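Local structure of neurotoxin (Clostridium botulinum, 3N7L) at residues 71-76 with 175-180; 157-162 with 354-359; 231-234 with 240-243; 258-261 with 266-269. The protein is the receptor-binding domain of a botulinum neurotoxin and probably docks the toxin on nerve cells by binding gangliosides. All blocks are in the same frame, centred on the assembly; numbering follows the deposited sequence.

Contact 1: residues 71-76 with 175-180; sequences ESFSIS and INFSKT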
loop_
_atom_site.group_PDB
_atom_site.type_symbol
_atom_site.label_atom_id
_atom_site.label_comp_id
_atom_site.label_asym_id
_atom_site.label_seq_id
_atom_site.Cartn_x
_atom_site.Cartn_y
_atom_site.Cartn_z
ATOM N N GLU A 71 -18.380 18.395 19.523
ATOM C CA GLU A 71 -19.521 17.517 19.320
ATOM C C GLU A 71 -19.093 16.282 18.538
ATOM O O GLU A 71 -18.801 15.244 19.125
ATOM C CB GLU A 71 -20.636 18.257 18.584
ATOM C CG GLU A 71 -21.182 19.439 19.358
ATOM C CD GLU A 71 -22.399 20.044 18.700
ATOM O OE1 GLU A 71 -22.288 20.504 17.543
ATOM O OE2 GLU A 71 -23.472 20.057 19.343
ATOM N N SER A 72 -19.057 16.403 17.215
ATOM C CA SER A 72 -18.655 15.299 16.346
ATOM C C SER A 72 -17.697 15.788 15.270
ATOM O O SER A 72 -17.871 16.876 14.714
ATOM C CB SER A 72 -19.876 14.662 15.664
ATOM O OG SER A 72 -20.597 13.819 16.545
ATOM N N PHE A 73 -16.684 14.985 14.976
ATOM C CA PHE A 73 -15.729 15.345 13.945
ATOM C C PHE A 73 -14.998 14.104 13.457
ATOM O O PHE A 73 -14.941 13.087 14.152
ATOM C CB PHE A 73 -14.739 16.396 14.466
ATOM C CG PHE A 73 -13.829 15.901 15.553
ATOM C CD1 PHE A 73 -12.688 15.167 15.245
ATOM C CD2 PHE A 73 -14.109 16.176 16.887
ATOM C CE1 PHE A 73 -11.837 14.716 16.251
ATOM C CE2 PHE A 73 -13.267 15.729 17.902
ATOM C CZ PHE A 73 -12.128 14.998 17.582
ATOM N N SER A 74 -14.462 14.192 12.246
ATOM C CA SER A 74 -13.745 13.083 11.641
ATOM C C SER A 74 -12.471 13.579 10.992
ATOM O O SER A 74 -12.440 14.673 10.433
ATOM C CB SER A 74 -14.613 12.403 10.580
ATOM O OG SER A 74 -15.749 11.804 11.161
ATOM N N ILE A 75 -11.427 12.764 11.078
ATOM C CA ILE A 75 -10.131 13.077 10.493
ATOM C C ILE A 75 -9.801 11.962 9.495
ATOM O O ILE A 75 -9.837 10.781 9.843
ATOM C CB ILE A 75 -9.035 13.126 11.583
ATOM C CG1 ILE A 75 -9.388 14.201 12.619
ATOM C CG2 ILE A 75 -7.677 13.414 10.952
ATOM C CD1 ILE A 75 -8.461 14.230 13.829
ATOM N N SER A 76 -9.497 12.323 8.254
ATOM C CA SER A 76 -9.178 11.307 7.255
ATOM C C SER A 76 -7.948 11.718 6.467
ATOM O O SER A 76 -7.739 12.899 6.215
ATOM C CB SER A 76 -10.355 11.105 6.290
ATOM O OG SER A 76 -10.528 12.236 5.446
ATOM N N ILE A 175 -11.249 19.587 28.433
ATOM C CA ILE A 175 -10.480 19.405 27.212
ATOM C C ILE A 175 -10.667 20.640 26.341
ATOM O O ILE A 175 -11.786 21.102 26.112
ATOM C CB ILE A 175 -10.909 18.119 26.447
ATOM C CG1 ILE A 175 -9.942 17.860 25.288
ATOM C CG2 ILE A 175 -12.346 18.239 25.950
ATOM C CD1 ILE A 175 -10.032 16.459 24.724
ATOM N N ASN A 176 -9.550 21.191 25.886
ATOM C CA ASN A 176 -9.558 22.384 25.064
ATOM C C ASN A 176 -8.865 22.062 23.744
ATOM O O ASN A 176 -7.660 21.797 23.708
ATOM C CB ASN A 176 -8.817 23.507 25.797
ATOM C CG ASN A 176 -9.059 24.873 25.183
ATOM O OD1 ASN A 176 -8.857 25.075 23.989
ATOM N ND2 ASN A 176 -9.487 25.823 26.007
ATOM N N PHE A 177 -9.628 22.077 22.659
ATOM C CA PHE A 177 -9.068 21.776 21.351
ATOM C C PHE A 177 -8.304 22.944 20.749
ATOM O O PHE A 177 -8.740 24.093 20.811
ATOM C CB PHE A 177 -10.176 21.302 20.408
ATOM C CG PHE A 177 -10.690 19.932 20.740
ATOM C CD1 PHE A 177 -9.851 18.823 20.651
ATOM C CD2 PHE A 177 -12.000 19.748 21.170
ATOM C CE1 PHE A 177 -10.307 17.552 20.989
ATOM C CE2 PHE A 177 -12.468 18.479 21.510
ATOM C CZ PHE A 177 -11.622 17.380 21.420
ATOM N N SER A 178 -7.148 22.630 20.175
ATOM C CA SER A 178 -6.279 23.620 19.550
ATOM C C SER A 178 -6.659 23.862 18.093
ATOM O O SER A 178 -7.181 22.978 17.420
ATOM C CB SER A 178 -4.826 23.146 19.621
ATOM O OG SER A 178 -3.987 23.920 18.781
ATOM N N LYS A 179 -6.397 25.066 17.606
ATOM C CA LYS A 179 -6.706 25.374 16.218
ATOM C C LYS A 179 -5.459 25.208 15.358
ATOM O O LYS A 179 -5.456 25.546 14.178
ATOM C CB LYS A 179 -7.276 26.792 16.098
ATOM C CG LYS A 179 -6.534 27.857 16.880
ATOM C CD LYS A 179 -5.169 28.134 16.302
ATOM C CE LYS A 179 -4.619 29.430 16.854
ATOM N NZ LYS A 179 -5.540 30.557 16.547
ATOM N N THR A 180 -4.400 24.679 15.965
ATOM C CA THR A 180 -3.144 24.452 15.261
ATOM C C THR A 180 -2.828 22.964 15.148
ATOM O O THR A 180 -2.947 22.222 16.116
ATOM C CB THR A 180 -1.962 25.150 15.977
ATOM O OG1 THR A 180 -2.130 26.570 15.902
ATOM C CG2 THR A 180 -0.636 24.771 15.326
#
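F73 and F177 form the whole of this contact, one aromatic ring against another. Residues 71-76 enter and follow the strand 72-82; residues 175-180 belong to the loop ahead of strand 180-187. E71 comes just before the strand and takes no part. At S72 the strand begins. F73 is the next residue and turns toward the loop. Its CG stands between the backbone N and the carbonyl carbon (chi1 66°), and the ring reaches across to F177. The two rings make a T-shaped stack. The edge of F73 is directed at the face of F177, with ring centroids 5.8 Å apart and planes at 78°. The closest atoms are F73 CE2 and F177 CZ, 4.2 Å apart. I175 CG1 lies 4.2 Å above the plane of the F177 ring, toward its rim. Y70, just before the segment, also meets F177 edge-to-face, and its OH hydrogen-bonds to F177 N. S74 turns to other partners, and its OG hydrogen-bonds with K213 O and L215 N. Both phenylalanines are buried. Between the two segments the contact is thus one apolar, aromatic pair, and the nearby Y70 OH adds a polar tie to the F177 backbone.

Contact 2: residues 157-162 with 354-359; sequences IYINGK and NTFDYY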
loop_
_atom_site.group_PDB
_atom_site.type_symbol
_atom_site.label_atom_id
_atom_site.label_comp_id
_atom_site.label_asym_id
_atom_site.label_seq_id
_atom_site.Cartn_x
_atom_site.Cartn_y
_atom_site.Cartn_z
ATOM N N ILE A 157 -11.748 4.090 14.907
ATOM C CA ILE A 157 -10.682 4.227 13.927
ATOM C C ILE A 157 -10.832 3.178 12.839
ATOM O O ILE A 157 -11.050 1.999 13.114
ATOM C CB ILE A 157 -9.267 4.132 14.562
ATOM C CG1 ILE A 157 -8.214 4.338 13.472
ATOM C CG2 ILE A 157 -9.060 2.778 15.228
ATOM C CD1 ILE A 157 -6.822 4.561 14.004
ATOM N N TYR A 158 -10.745 3.639 11.596
ATOM C CA TYR A 158 -10.859 2.777 10.431
ATOM C C TYR A 158 -9.551 2.833 9.643
ATOM O O TYR A 158 -8.870 3.862 9.616
ATOM C CB TYR A 158 -11.989 3.260 9.518
ATOM C CG TYR A 158 -13.367 3.313 10.143
ATOM C CD1 TYR A 158 -14.335 2.356 9.820
ATOM C CD2 TYR A 158 -13.726 4.352 11.010
ATOM C CE1 TYR A 158 -15.631 2.432 10.337
ATOM C CE2 TYR A 158 -15.025 4.441 11.537
ATOM C CZ TYR A 158 -15.970 3.477 11.190
ATOM O OH TYR A 158 -17.260 3.570 11.667
ATOM N N ILE A 159 -9.207 1.721 9.007
ATOM C CA ILE A 159 -8.011 1.639 8.185
ATOM C C ILE A 159 -8.477 1.051 6.867
ATOM O O ILE A 159 -9.072 -0.026 6.839
ATOM C CB ILE A 159 -6.942 0.728 8.829
ATOM C CG1 ILE A 159 -6.454 1.356 10.139
ATOM C CG2 ILE A 159 -5.779 0.508 7.861
ATOM C CD1 ILE A 159 -5.832 2.742 9.971
ATOM N N ASN A 160 -8.220 1.769 5.778
ATOM C CA ASN A 160 -8.641 1.335 4.448
ATOM C C ASN A 160 -10.132 1.004 4.420
ATOM O O ASN A 160 -10.557 0.025 3.804
ATOM C CB ASN A 160 -7.819 0.130 3.984
ATOM C CG ASN A 160 -6.347 0.459 3.852
ATOM O OD1 ASN A 160 -5.992 1.589 3.525
ATOM N ND2 ASN A 160 -5.482 -0.526 4.102
ATOM N N GLY A 161 -10.921 1.833 5.100
ATOM C CA GLY A 161 -12.356 1.637 5.130
ATOM C C GLY A 161 -12.875 0.573 6.080
ATOM O O GLY A 161 -14.091 0.403 6.196
ATOM N N LYS A 162 -11.982 -0.141 6.762
ATOM C CA LYS A 162 -12.417 -1.188 7.688
ATOM C C LYS A 162 -12.342 -0.752 9.146
ATOM O O LYS A 162 -11.323 -0.232 9.596
ATOM C CB LYS A 162 -11.574 -2.450 7.492
ATOM C CG LYS A 162 -11.671 -3.058 6.102
ATOM C CD LYS A 162 -13.068 -3.604 5.816
ATOM C CE LYS A 162 -13.137 -4.251 4.442
ATOM N NZ LYS A 162 -14.491 -4.817 4.171
ATOM N N ASN A 354 -7.021 -5.345 -5.004
ATOM C CA ASN A 354 -6.644 -4.805 -3.708
ATOM C C ASN A 354 -7.519 -5.324 -2.577
ATOM O O ASN A 354 -8.727 -5.488 -2.732
ATOM C CB ASN A 354 -6.719 -3.281 -3.743
ATOM C CG ASN A 354 -5.871 -2.684 -4.841
ATOM O OD1 ASN A 354 -6.216 -1.646 -5.406
ATOM N ND2 ASN A 354 -4.751 -3.323 -5.142
ATOM N N THR A 355 -6.892 -5.589 -1.440
ATOM C CA THR A 355 -7.609 -6.061 -0.266
ATOM C C THR A 355 -7.083 -5.258 0.916
ATOM O O THR A 355 -6.144 -4.478 0.773
ATOM C CB THR A 355 -7.362 -7.561 -0.010
ATOM O OG1 THR A 355 -5.984 -7.776 0.323
ATOM C CG2 THR A 355 -7.710 -8.375 -1.254
ATOM N N PHE A 356 -7.692 -5.436 2.078
ATOM C CA PHE A 356 -7.241 -4.722 3.255
ATOM C C PHE A 356 -5.744 -4.956 3.460
ATOM O O PHE A 356 -4.996 -4.022 3.749
ATOM C CB PHE A 356 -7.987 -5.213 4.498
ATOM C CG PHE A 356 -7.453 -4.649 5.784
ATOM C CD1 PHE A 356 -7.847 -3.389 6.224
ATOM C CD2 PHE A 356 -6.514 -5.356 6.531
ATOM C CE1 PHE A 356 -7.309 -2.838 7.392
ATOM C CE2 PHE A 356 -5.969 -4.818 7.697
ATOM C CZ PHE A 356 -6.366 -3.556 8.130
ATOM N N ASP A 357 -5.319 -6.206 3.296
ATOM C CA ASP A 357 -3.928 -6.587 3.517
ATOM C C ASP A 357 -2.894 -6.251 2.454
ATOM O O ASP A 357 -1.702 -6.193 2.766
ATOM C CB ASP A 357 -3.826 -8.091 3.797
ATOM C CG ASP A 357 -4.427 -8.488 5.133
ATOM O OD1 ASP A 357 -4.209 -7.770 6.134
ATOM O OD2 ASP A 357 -5.104 -9.535 5.181
ATOM N N TYR A 358 -3.310 -6.033 1.210
ATOM C CA TYR A 358 -2.314 -5.752 0.180
ATOM C C TYR A 358 -2.831 -5.217 -1.144
ATOM O O TYR A 358 -4.015 -5.337 -1.467
ATOM C CB TYR A 358 -1.521 -7.030 -0.115
ATOM C CG TYR A 358 -2.416 -8.219 -0.398
ATOM C CD1 TYR A 358 -2.658 -9.185 0.584
ATOM C CD2 TYR A 358 -3.075 -8.347 -1.625
ATOM C CE1 TYR A 358 -3.537 -10.245 0.351
ATOM C CE2 TYR A 358 -3.957 -9.401 -1.871
ATOM C CZ TYR A 358 -4.183 -10.345 -0.879
ATOM O OH TYR A 358 -5.053 -11.382 -1.111
ATOM N N TYR A 359 -1.902 -4.638 -1.899
ATOM C CA TYR A 359 -2.149 -4.121 -3.241
ATOM C C TYR A 359 -1.644 -5.251 -4.132
ATOM O O TYR A 359 -0.455 -5.588 -4.097
ATOM C CB TYR A 359 -1.304 -2.871 -3.506
ATOM C CG TYR A 359 -1.674 -1.694 -2.643
ATOM C CD1 TYR A 359 -2.805 -0.933 -2.927
ATOM C CD2 TYR A 359 -0.904 -1.349 -1.528
ATOM C CE1 TYR A 359 -3.166 0.146 -2.124
ATOM C CE2 TYR A 359 -1.258 -0.270 -0.718
ATOM C CZ TYR A 359 -2.391 0.470 -1.024
ATOM O OH TYR A 359 -2.756 1.536 -0.235
#
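F356 reaches from its loop to the type I' beta turn at I159-K162, and its ring makes most of the contact. CG lies anti to the backbone N (chi1 173°), which brings the CD1-CE1 side of the ring from CB up to the turn. Past CB and CG, the ring atom CD1 lies near I159 O and K162 CG, with K162 CG 3.8 Å from F356 CD1. N160 CB is a looser neighbour of the same atom, at 4.2 Å from F356 CD1. Next along the ring, CE1 meets I159 twice. The backbone I159 O lies 3.4 Å from F356 CE1, at the ring edge and in its plane. The methyl I159 CG2 is 3.7 Å from F356 CE1. At the tip, F356 CZ still touches that methyl, CG2 of I159. The I159 carbonyl also accepts K162 N in the turn, at 2.9 Å from N to O. N160 OD1 is taken by F144 N, which fixes the amide on the side of strand 143-150. The contact brings the trefoil-type half of the chain against the concanavalin-like half. The turn joins strands 154-159 and 162-168, N160 packs on F224 of helix 217-226, and the loop carrying F356 connects strands 348-354 and 359-366.

Contact 3: residues 231-234 with 240-243; sequences NVVK and DLRY. With SO4 (sulfate ion), chain C.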
loop_
_atom_site.group_PDB
_atom_site.type_symbol
_atom_site.label_atom_id
_atom_site.label_comp_id
_atom_site.label_asym_id
_atom_site.label_seq_id
_atom_site.Cartn_x
_atom_site.Cartn_y
_atom_site.Cartn_z
ATOM N N ASN A 231 -8.469 1.821 -11.416
ATOM C CA ASN A 231 -8.030 0.998 -12.544
ATOM C C ASN A 231 -6.514 1.035 -12.751
ATOM O O ASN A 231 -5.985 0.396 -13.658
ATOM C CB ASN A 231 -8.734 1.398 -13.850
ATOM C CG ASN A 231 -8.644 0.296 -14.912
ATOM O OD1 ASN A 231 -8.925 -0.871 -14.631
ATOM N ND2 ASN A 231 -8.253 0.661 -16.129
ATOM N N VAL A 232 -5.822 1.802 -11.922
ATOM C CA VAL A 232 -4.374 1.866 -12.005
ATOM C C VAL A 232 -3.865 0.817 -11.021
ATOM O O VAL A 232 -4.148 0.888 -9.828
ATOM C CB VAL A 232 -3.835 3.260 -11.607
ATOM C CG1 VAL A 232 -2.308 3.233 -11.517
ATOM C CG2 VAL A 232 -4.275 4.296 -12.642
ATOM N N VAL A 233 -3.139 -0.173 -11.530
ATOM C CA VAL A 233 -2.603 -1.227 -10.680
ATOM C C VAL A 233 -1.542 -0.612 -9.771
ATOM O O VAL A 233 -0.855 0.333 -10.164
ATOM C CB VAL A 233 -1.972 -2.356 -11.527
ATOM C CG1 VAL A 233 -1.443 -3.464 -10.619
ATOM C CG2 VAL A 233 -3.008 -2.915 -12.499
ATOM N N LYS A 234 -1.403 -1.139 -8.557
ATOM C CA LYS A 234 -0.410 -0.587 -7.639
ATOM C C LYS A 234 0.681 -1.601 -7.287
ATOM O O LYS A 234 0.460 -2.814 -7.346
ATOM C CB LYS A 234 -1.083 -0.120 -6.341
ATOM C CG LYS A 234 -2.275 0.830 -6.507
ATOM C CD LYS A 234 -1.901 2.089 -7.262
ATOM C CE LYS A 234 -2.984 3.152 -7.121
ATOM N NZ LYS A 234 -4.330 2.625 -7.475
ATOM N N ASP A 240 1.808 3.762 -7.891
ATOM C CA ASP A 240 1.304 3.284 -9.180
ATOM C C ASP A 240 2.304 2.292 -9.778
ATOM O O ASP A 240 3.508 2.551 -9.788
ATOM C CB ASP A 240 1.123 4.440 -10.169
ATOM C CG ASP A 240 0.080 5.445 -9.720
ATOM O OD1 ASP A 240 -0.733 5.117 -8.828
ATOM O OD2 ASP A 240 0.070 6.564 -10.279
ATOM N N LEU A 241 1.811 1.158 -10.265
ATOM C CA LEU A 241 2.678 0.158 -10.884
ATOM C C LEU A 241 3.086 0.701 -12.259
ATOM O O LEU A 241 2.261 1.286 -12.978
ATOM C CB LEU A 241 1.939 -1.179 -11.041
ATOM C CG LEU A 241 2.766 -2.389 -11.503
ATOM C CD1 LEU A 241 3.748 -2.786 -10.400
ATOM C CD2 LEU A 241 1.852 -3.557 -11.820
ATOM N N ARG A 242 4.350 0.530 -12.628
ATOM C CA ARG A 242 4.796 1.048 -13.915
ATOM C C ARG A 242 5.509 0.053 -14.813
ATOM O O ARG A 242 6.051 -0.948 -14.353
ATOM C CB ARG A 242 5.712 2.262 -13.712
ATOM C CG ARG A 242 5.141 3.327 -12.800
ATOM C CD ARG A 242 5.813 4.668 -13.037
ATOM N NE ARG A 242 7.250 4.541 -13.275
ATOM C CZ ARG A 242 8.177 4.472 -12.326
ATOM N NH1 ARG A 242 9.451 4.354 -12.667
ATOM N NH2 ARG A 242 7.838 4.540 -11.049
ATOM N N TYR A 243 5.483 0.346 -16.111
ATOM C CA TYR A 243 6.154 -0.470 -17.108
ATOM C C TYR A 243 7.620 -0.027 -17.098
ATOM O O TYR A 243 7.944 1.031 -16.555
ATOM C CB TYR A 243 5.556 -0.214 -18.503
ATOM C CG TYR A 243 4.153 -0.758 -18.701
ATOM C CD1 TYR A 243 3.044 0.095 -18.757
ATOM C CD2 TYR A 243 3.934 -2.131 -18.832
ATOM C CE1 TYR A 243 1.747 -0.417 -18.938
ATOM C CE2 TYR A 243 2.651 -2.647 -19.014
ATOM C CZ TYR A 243 1.567 -1.792 -19.065
ATOM O OH TYR A 243 0.311 -2.327 -19.241
HETATM S S SO4 C . -7.917 3.350 -18.776
HETATM O O1 SO4 C . -6.679 3.056 -19.504
HETATM O O2 SO4 C . -8.226 4.785 -18.890
HETATM O O3 SO4 C . -7.777 2.998 -17.332
HETATM O O4 SO4 C . -9.003 2.533 -19.353
#
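L241 N donates to V233 O at 2.8 Å with an N-H...O angle of 168°, the one hydrogen bond between residues 231-234 and 240-243. This bond accompanies a single beta bridge, K234 with D240, in the loop between helix 217-226 and strand 246-251, in the C-terminal, beta-trefoil-type part of the domain. K234 folds back on its own segment: its chain bends at chi2 and chi4, and K234 NZ reaches V232 O at 2.9 Å. A weak bond to Y229 O adds to the hold on the amine of this buried lysine. K234 and D240 lie side by side and point the same way. Their charged atoms do not meet: K234 NZ is 4.6 Å from D240 OD1, too far for a salt bridge, though a long-range attraction may still draw the two together. Within the two segments OD1 of D240 meets carbon, with K234 CE 3.4 Å from D240 OD1. The other oxygen, D240 OD2, makes a salt bridge with R296 and a hydrogen bond to a glycerol. Apolar contacts follow. V233 and L241 run alongside each other, V233 CG1 being 3.5 Å from L241 CD2. V232 lies aslant D240, with V232 CG1 3.6 Å from D240 OD1. At the far end of the segment, N231 holds a sulfate probably picked up from the crystallisation liquor. T292 OG1 also hydrogen-bonds the sulfate. N231 ND2 donates to O3 of this sulfate at 2.7 Å.

Contact 4: residues 258-261 with 266-269; sequences YMSK and IVFN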
loop_
_atom_site.group_PDB
_atom_site.type_symbol
_atom_site.label_atom_id
_atom_site.label_comp_id
_atom_site.label_asym_id
_atom_site.label_seq_id
_atom_site.Cartn_x
_atom_site.Cartn_y
_atom_site.Cartn_z
ATOM N N TYR A 258 11.260 -16.311 -3.260
ATOM C CA TYR A 258 11.762 -15.384 -4.265
ATOM C C TYR A 258 11.882 -16.176 -5.559
ATOM O O TYR A 258 11.850 -17.407 -5.547
ATOM C CB TYR A 258 13.120 -14.789 -3.846
ATOM C CG TYR A 258 14.264 -15.779 -3.788
ATOM C CD1 TYR A 258 14.933 -16.179 -4.950
ATOM C CD2 TYR A 258 14.691 -16.303 -2.565
ATOM C CE1 TYR A 258 16.005 -17.068 -4.895
ATOM C CE2 TYR A 258 15.756 -17.200 -2.495
ATOM C CZ TYR A 258 16.408 -17.574 -3.659
ATOM O OH TYR A 258 17.464 -18.443 -3.580
ATOM N N MET A 259 12.011 -15.470 -6.675
ATOM C CA MET A 259 12.113 -16.109 -7.978
ATOM C C MET A 259 13.508 -16.542 -8.400
ATOM O O MET A 259 14.461 -15.766 -8.339
ATOM C CB MET A 259 11.558 -15.181 -9.053
ATOM C CG MET A 259 10.161 -15.513 -9.506
ATOM S SD MET A 259 9.577 -14.359 -10.769
ATOM C CE MET A 259 10.904 -14.398 -11.931
ATOM N N SER A 260 13.610 -17.790 -8.843
ATOM C CA SER A 260 14.861 -18.332 -9.333
ATOM C C SER A 260 14.558 -19.061 -10.642
ATOM O O SER A 260 13.420 -19.050 -11.122
ATOM C CB SER A 260 15.471 -19.297 -8.321
ATOM O OG SER A 260 16.774 -19.678 -8.735
ATOM N N LYS A 261 15.567 -19.702 -11.209
ATOM C CA LYS A 261 15.399 -20.413 -12.466
ATOM C C LYS A 261 16.212 -21.703 -12.484
ATOM O O LYS A 261 17.312 -21.768 -11.932
ATOM C CB LYS A 261 15.836 -19.497 -13.621
ATOM C CG LYS A 261 15.899 -20.129 -15.006
ATOM C CD LYS A 261 16.360 -19.081 -16.033
ATOM C CE LYS A 261 16.437 -19.617 -17.465
ATOM N NZ LYS A 261 17.543 -20.603 -17.677
ATOM N N ILE A 266 10.775 -21.470 -14.051
ATOM C CA ILE A 266 10.872 -20.465 -13.002
ATOM C C ILE A 266 10.515 -21.275 -11.760
ATOM O O ILE A 266 9.494 -21.962 -11.744
ATOM C CB ILE A 266 9.798 -19.353 -13.134
ATOM C CG1 ILE A 266 10.123 -18.413 -14.298
ATOM C CG2 ILE A 266 9.701 -18.577 -11.818
ATOM C CD1 ILE A 266 11.427 -17.658 -14.129
ATOM N N VAL A 267 11.355 -21.225 -10.734
ATOM C CA VAL A 267 11.065 -21.953 -9.505
ATOM C C VAL A 267 11.188 -20.977 -8.344
ATOM O O VAL A 267 11.952 -20.007 -8.412
ATOM C CB VAL A 267 12.037 -23.144 -9.274
ATOM C CG1 VAL A 267 11.961 -24.120 -10.438
ATOM C CG2 VAL A 267 13.453 -22.634 -9.087
ATOM N N PHE A 268 10.424 -21.216 -7.287
ATOM C CA PHE A 268 10.459 -20.337 -6.129
ATOM C C PHE A 268 11.235 -20.965 -4.989
ATOM O O PHE A 268 11.001 -22.119 -4.629
ATOM C CB PHE A 268 9.041 -20.004 -5.666
ATOM C CG PHE A 268 8.270 -19.165 -6.644
ATOM C CD1 PHE A 268 7.459 -19.758 -7.606
ATOM C CD2 PHE A 268 8.350 -17.778 -6.595
ATOM C CE1 PHE A 268 6.730 -18.976 -8.505
ATOM C CE2 PHE A 268 7.625 -16.984 -7.488
ATOM C CZ PHE A 268 6.813 -17.587 -8.444
ATOM N N ASN A 269 12.169 -20.200 -4.437
ATOM C CA ASN A 269 12.990 -20.667 -3.330
ATOM C C ASN A 269 12.698 -19.864 -2.066
ATOM O O ASN A 269 12.218 -18.727 -2.140
ATOM C CB ASN A 269 14.476 -20.548 -3.680
ATOM C CG ASN A 269 14.868 -21.418 -4.863
ATOM O OD1 ASN A 269 14.225 -22.428 -5.150
ATOM N ND2 ASN A 269 15.937 -21.037 -5.542
#
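The Y258 ring lies across N269, whose CB sits over one ring face. This is a CH-pi contact, with N269 CB 4.0 Å from the centroid of the Y258 ring. The Y258 ring gets there because chi1 (67°) sets CG between the backbone N and the carbonyl carbon. The closest side-chain atoms of this pair are Y258 CZ and N269 CB, 3.5 Å apart. The plane of the N269 amide stands nearly upright to the ring, at 89°. S260 and V267 share this side of the sheet, with S260 CB 4.0 Å from V267 CG2. On the other side are M259, K261, I266 and F268. M259 and F268 run alongside each other and point the same way, and M259 CG touches F268 CE2 at 3.6 Å. The same M259 CG meets I266 CG2 at 3.9 Å, but there the two side chains come at a slant. F268 and I266 then pack on P399 of strand 394-402. The backbones are joined by two hydrogen-bonded pairs, Y258 with N269 and S260 with V267. Y258 N donates to N269 O at 2.8 Å, and S260 N to V267 O at 2.8 Å. Between and beyond them, M259-F268 and K261-I266 are non-hydrogen-bonded pairs. The short segments meet at 134° between their directions, so the ladder is twisted. This is a two-stranded antiparallel beta hairpin in the C-terminal, beta-trefoil-type part of the domain.

In the fold
Contact 1 lies within the N-terminal, concanavalin-like half and contacts 3 and 4 within the C-terminal, trefoil-type half. Contact 2 bridges the two halves. Contacts 1 and 2 reach the same sheet, through strands 72-82 and 154-159, with centres about 24 Å apart. Their segments alternate along the chain. Contacts 3 and 4 follow one another inside the long loop closed by contact 2. Contact 3 touches contact 2 where Y359 CD1 packs on K234 CB, 3.9 Å apart; their centres are about 18 Å apart. Contacts 1 and 4 are on opposite sides of the chain's centre, about 51 Å between centres. The binding domain is thus two beta-rich halves, joined near the middle.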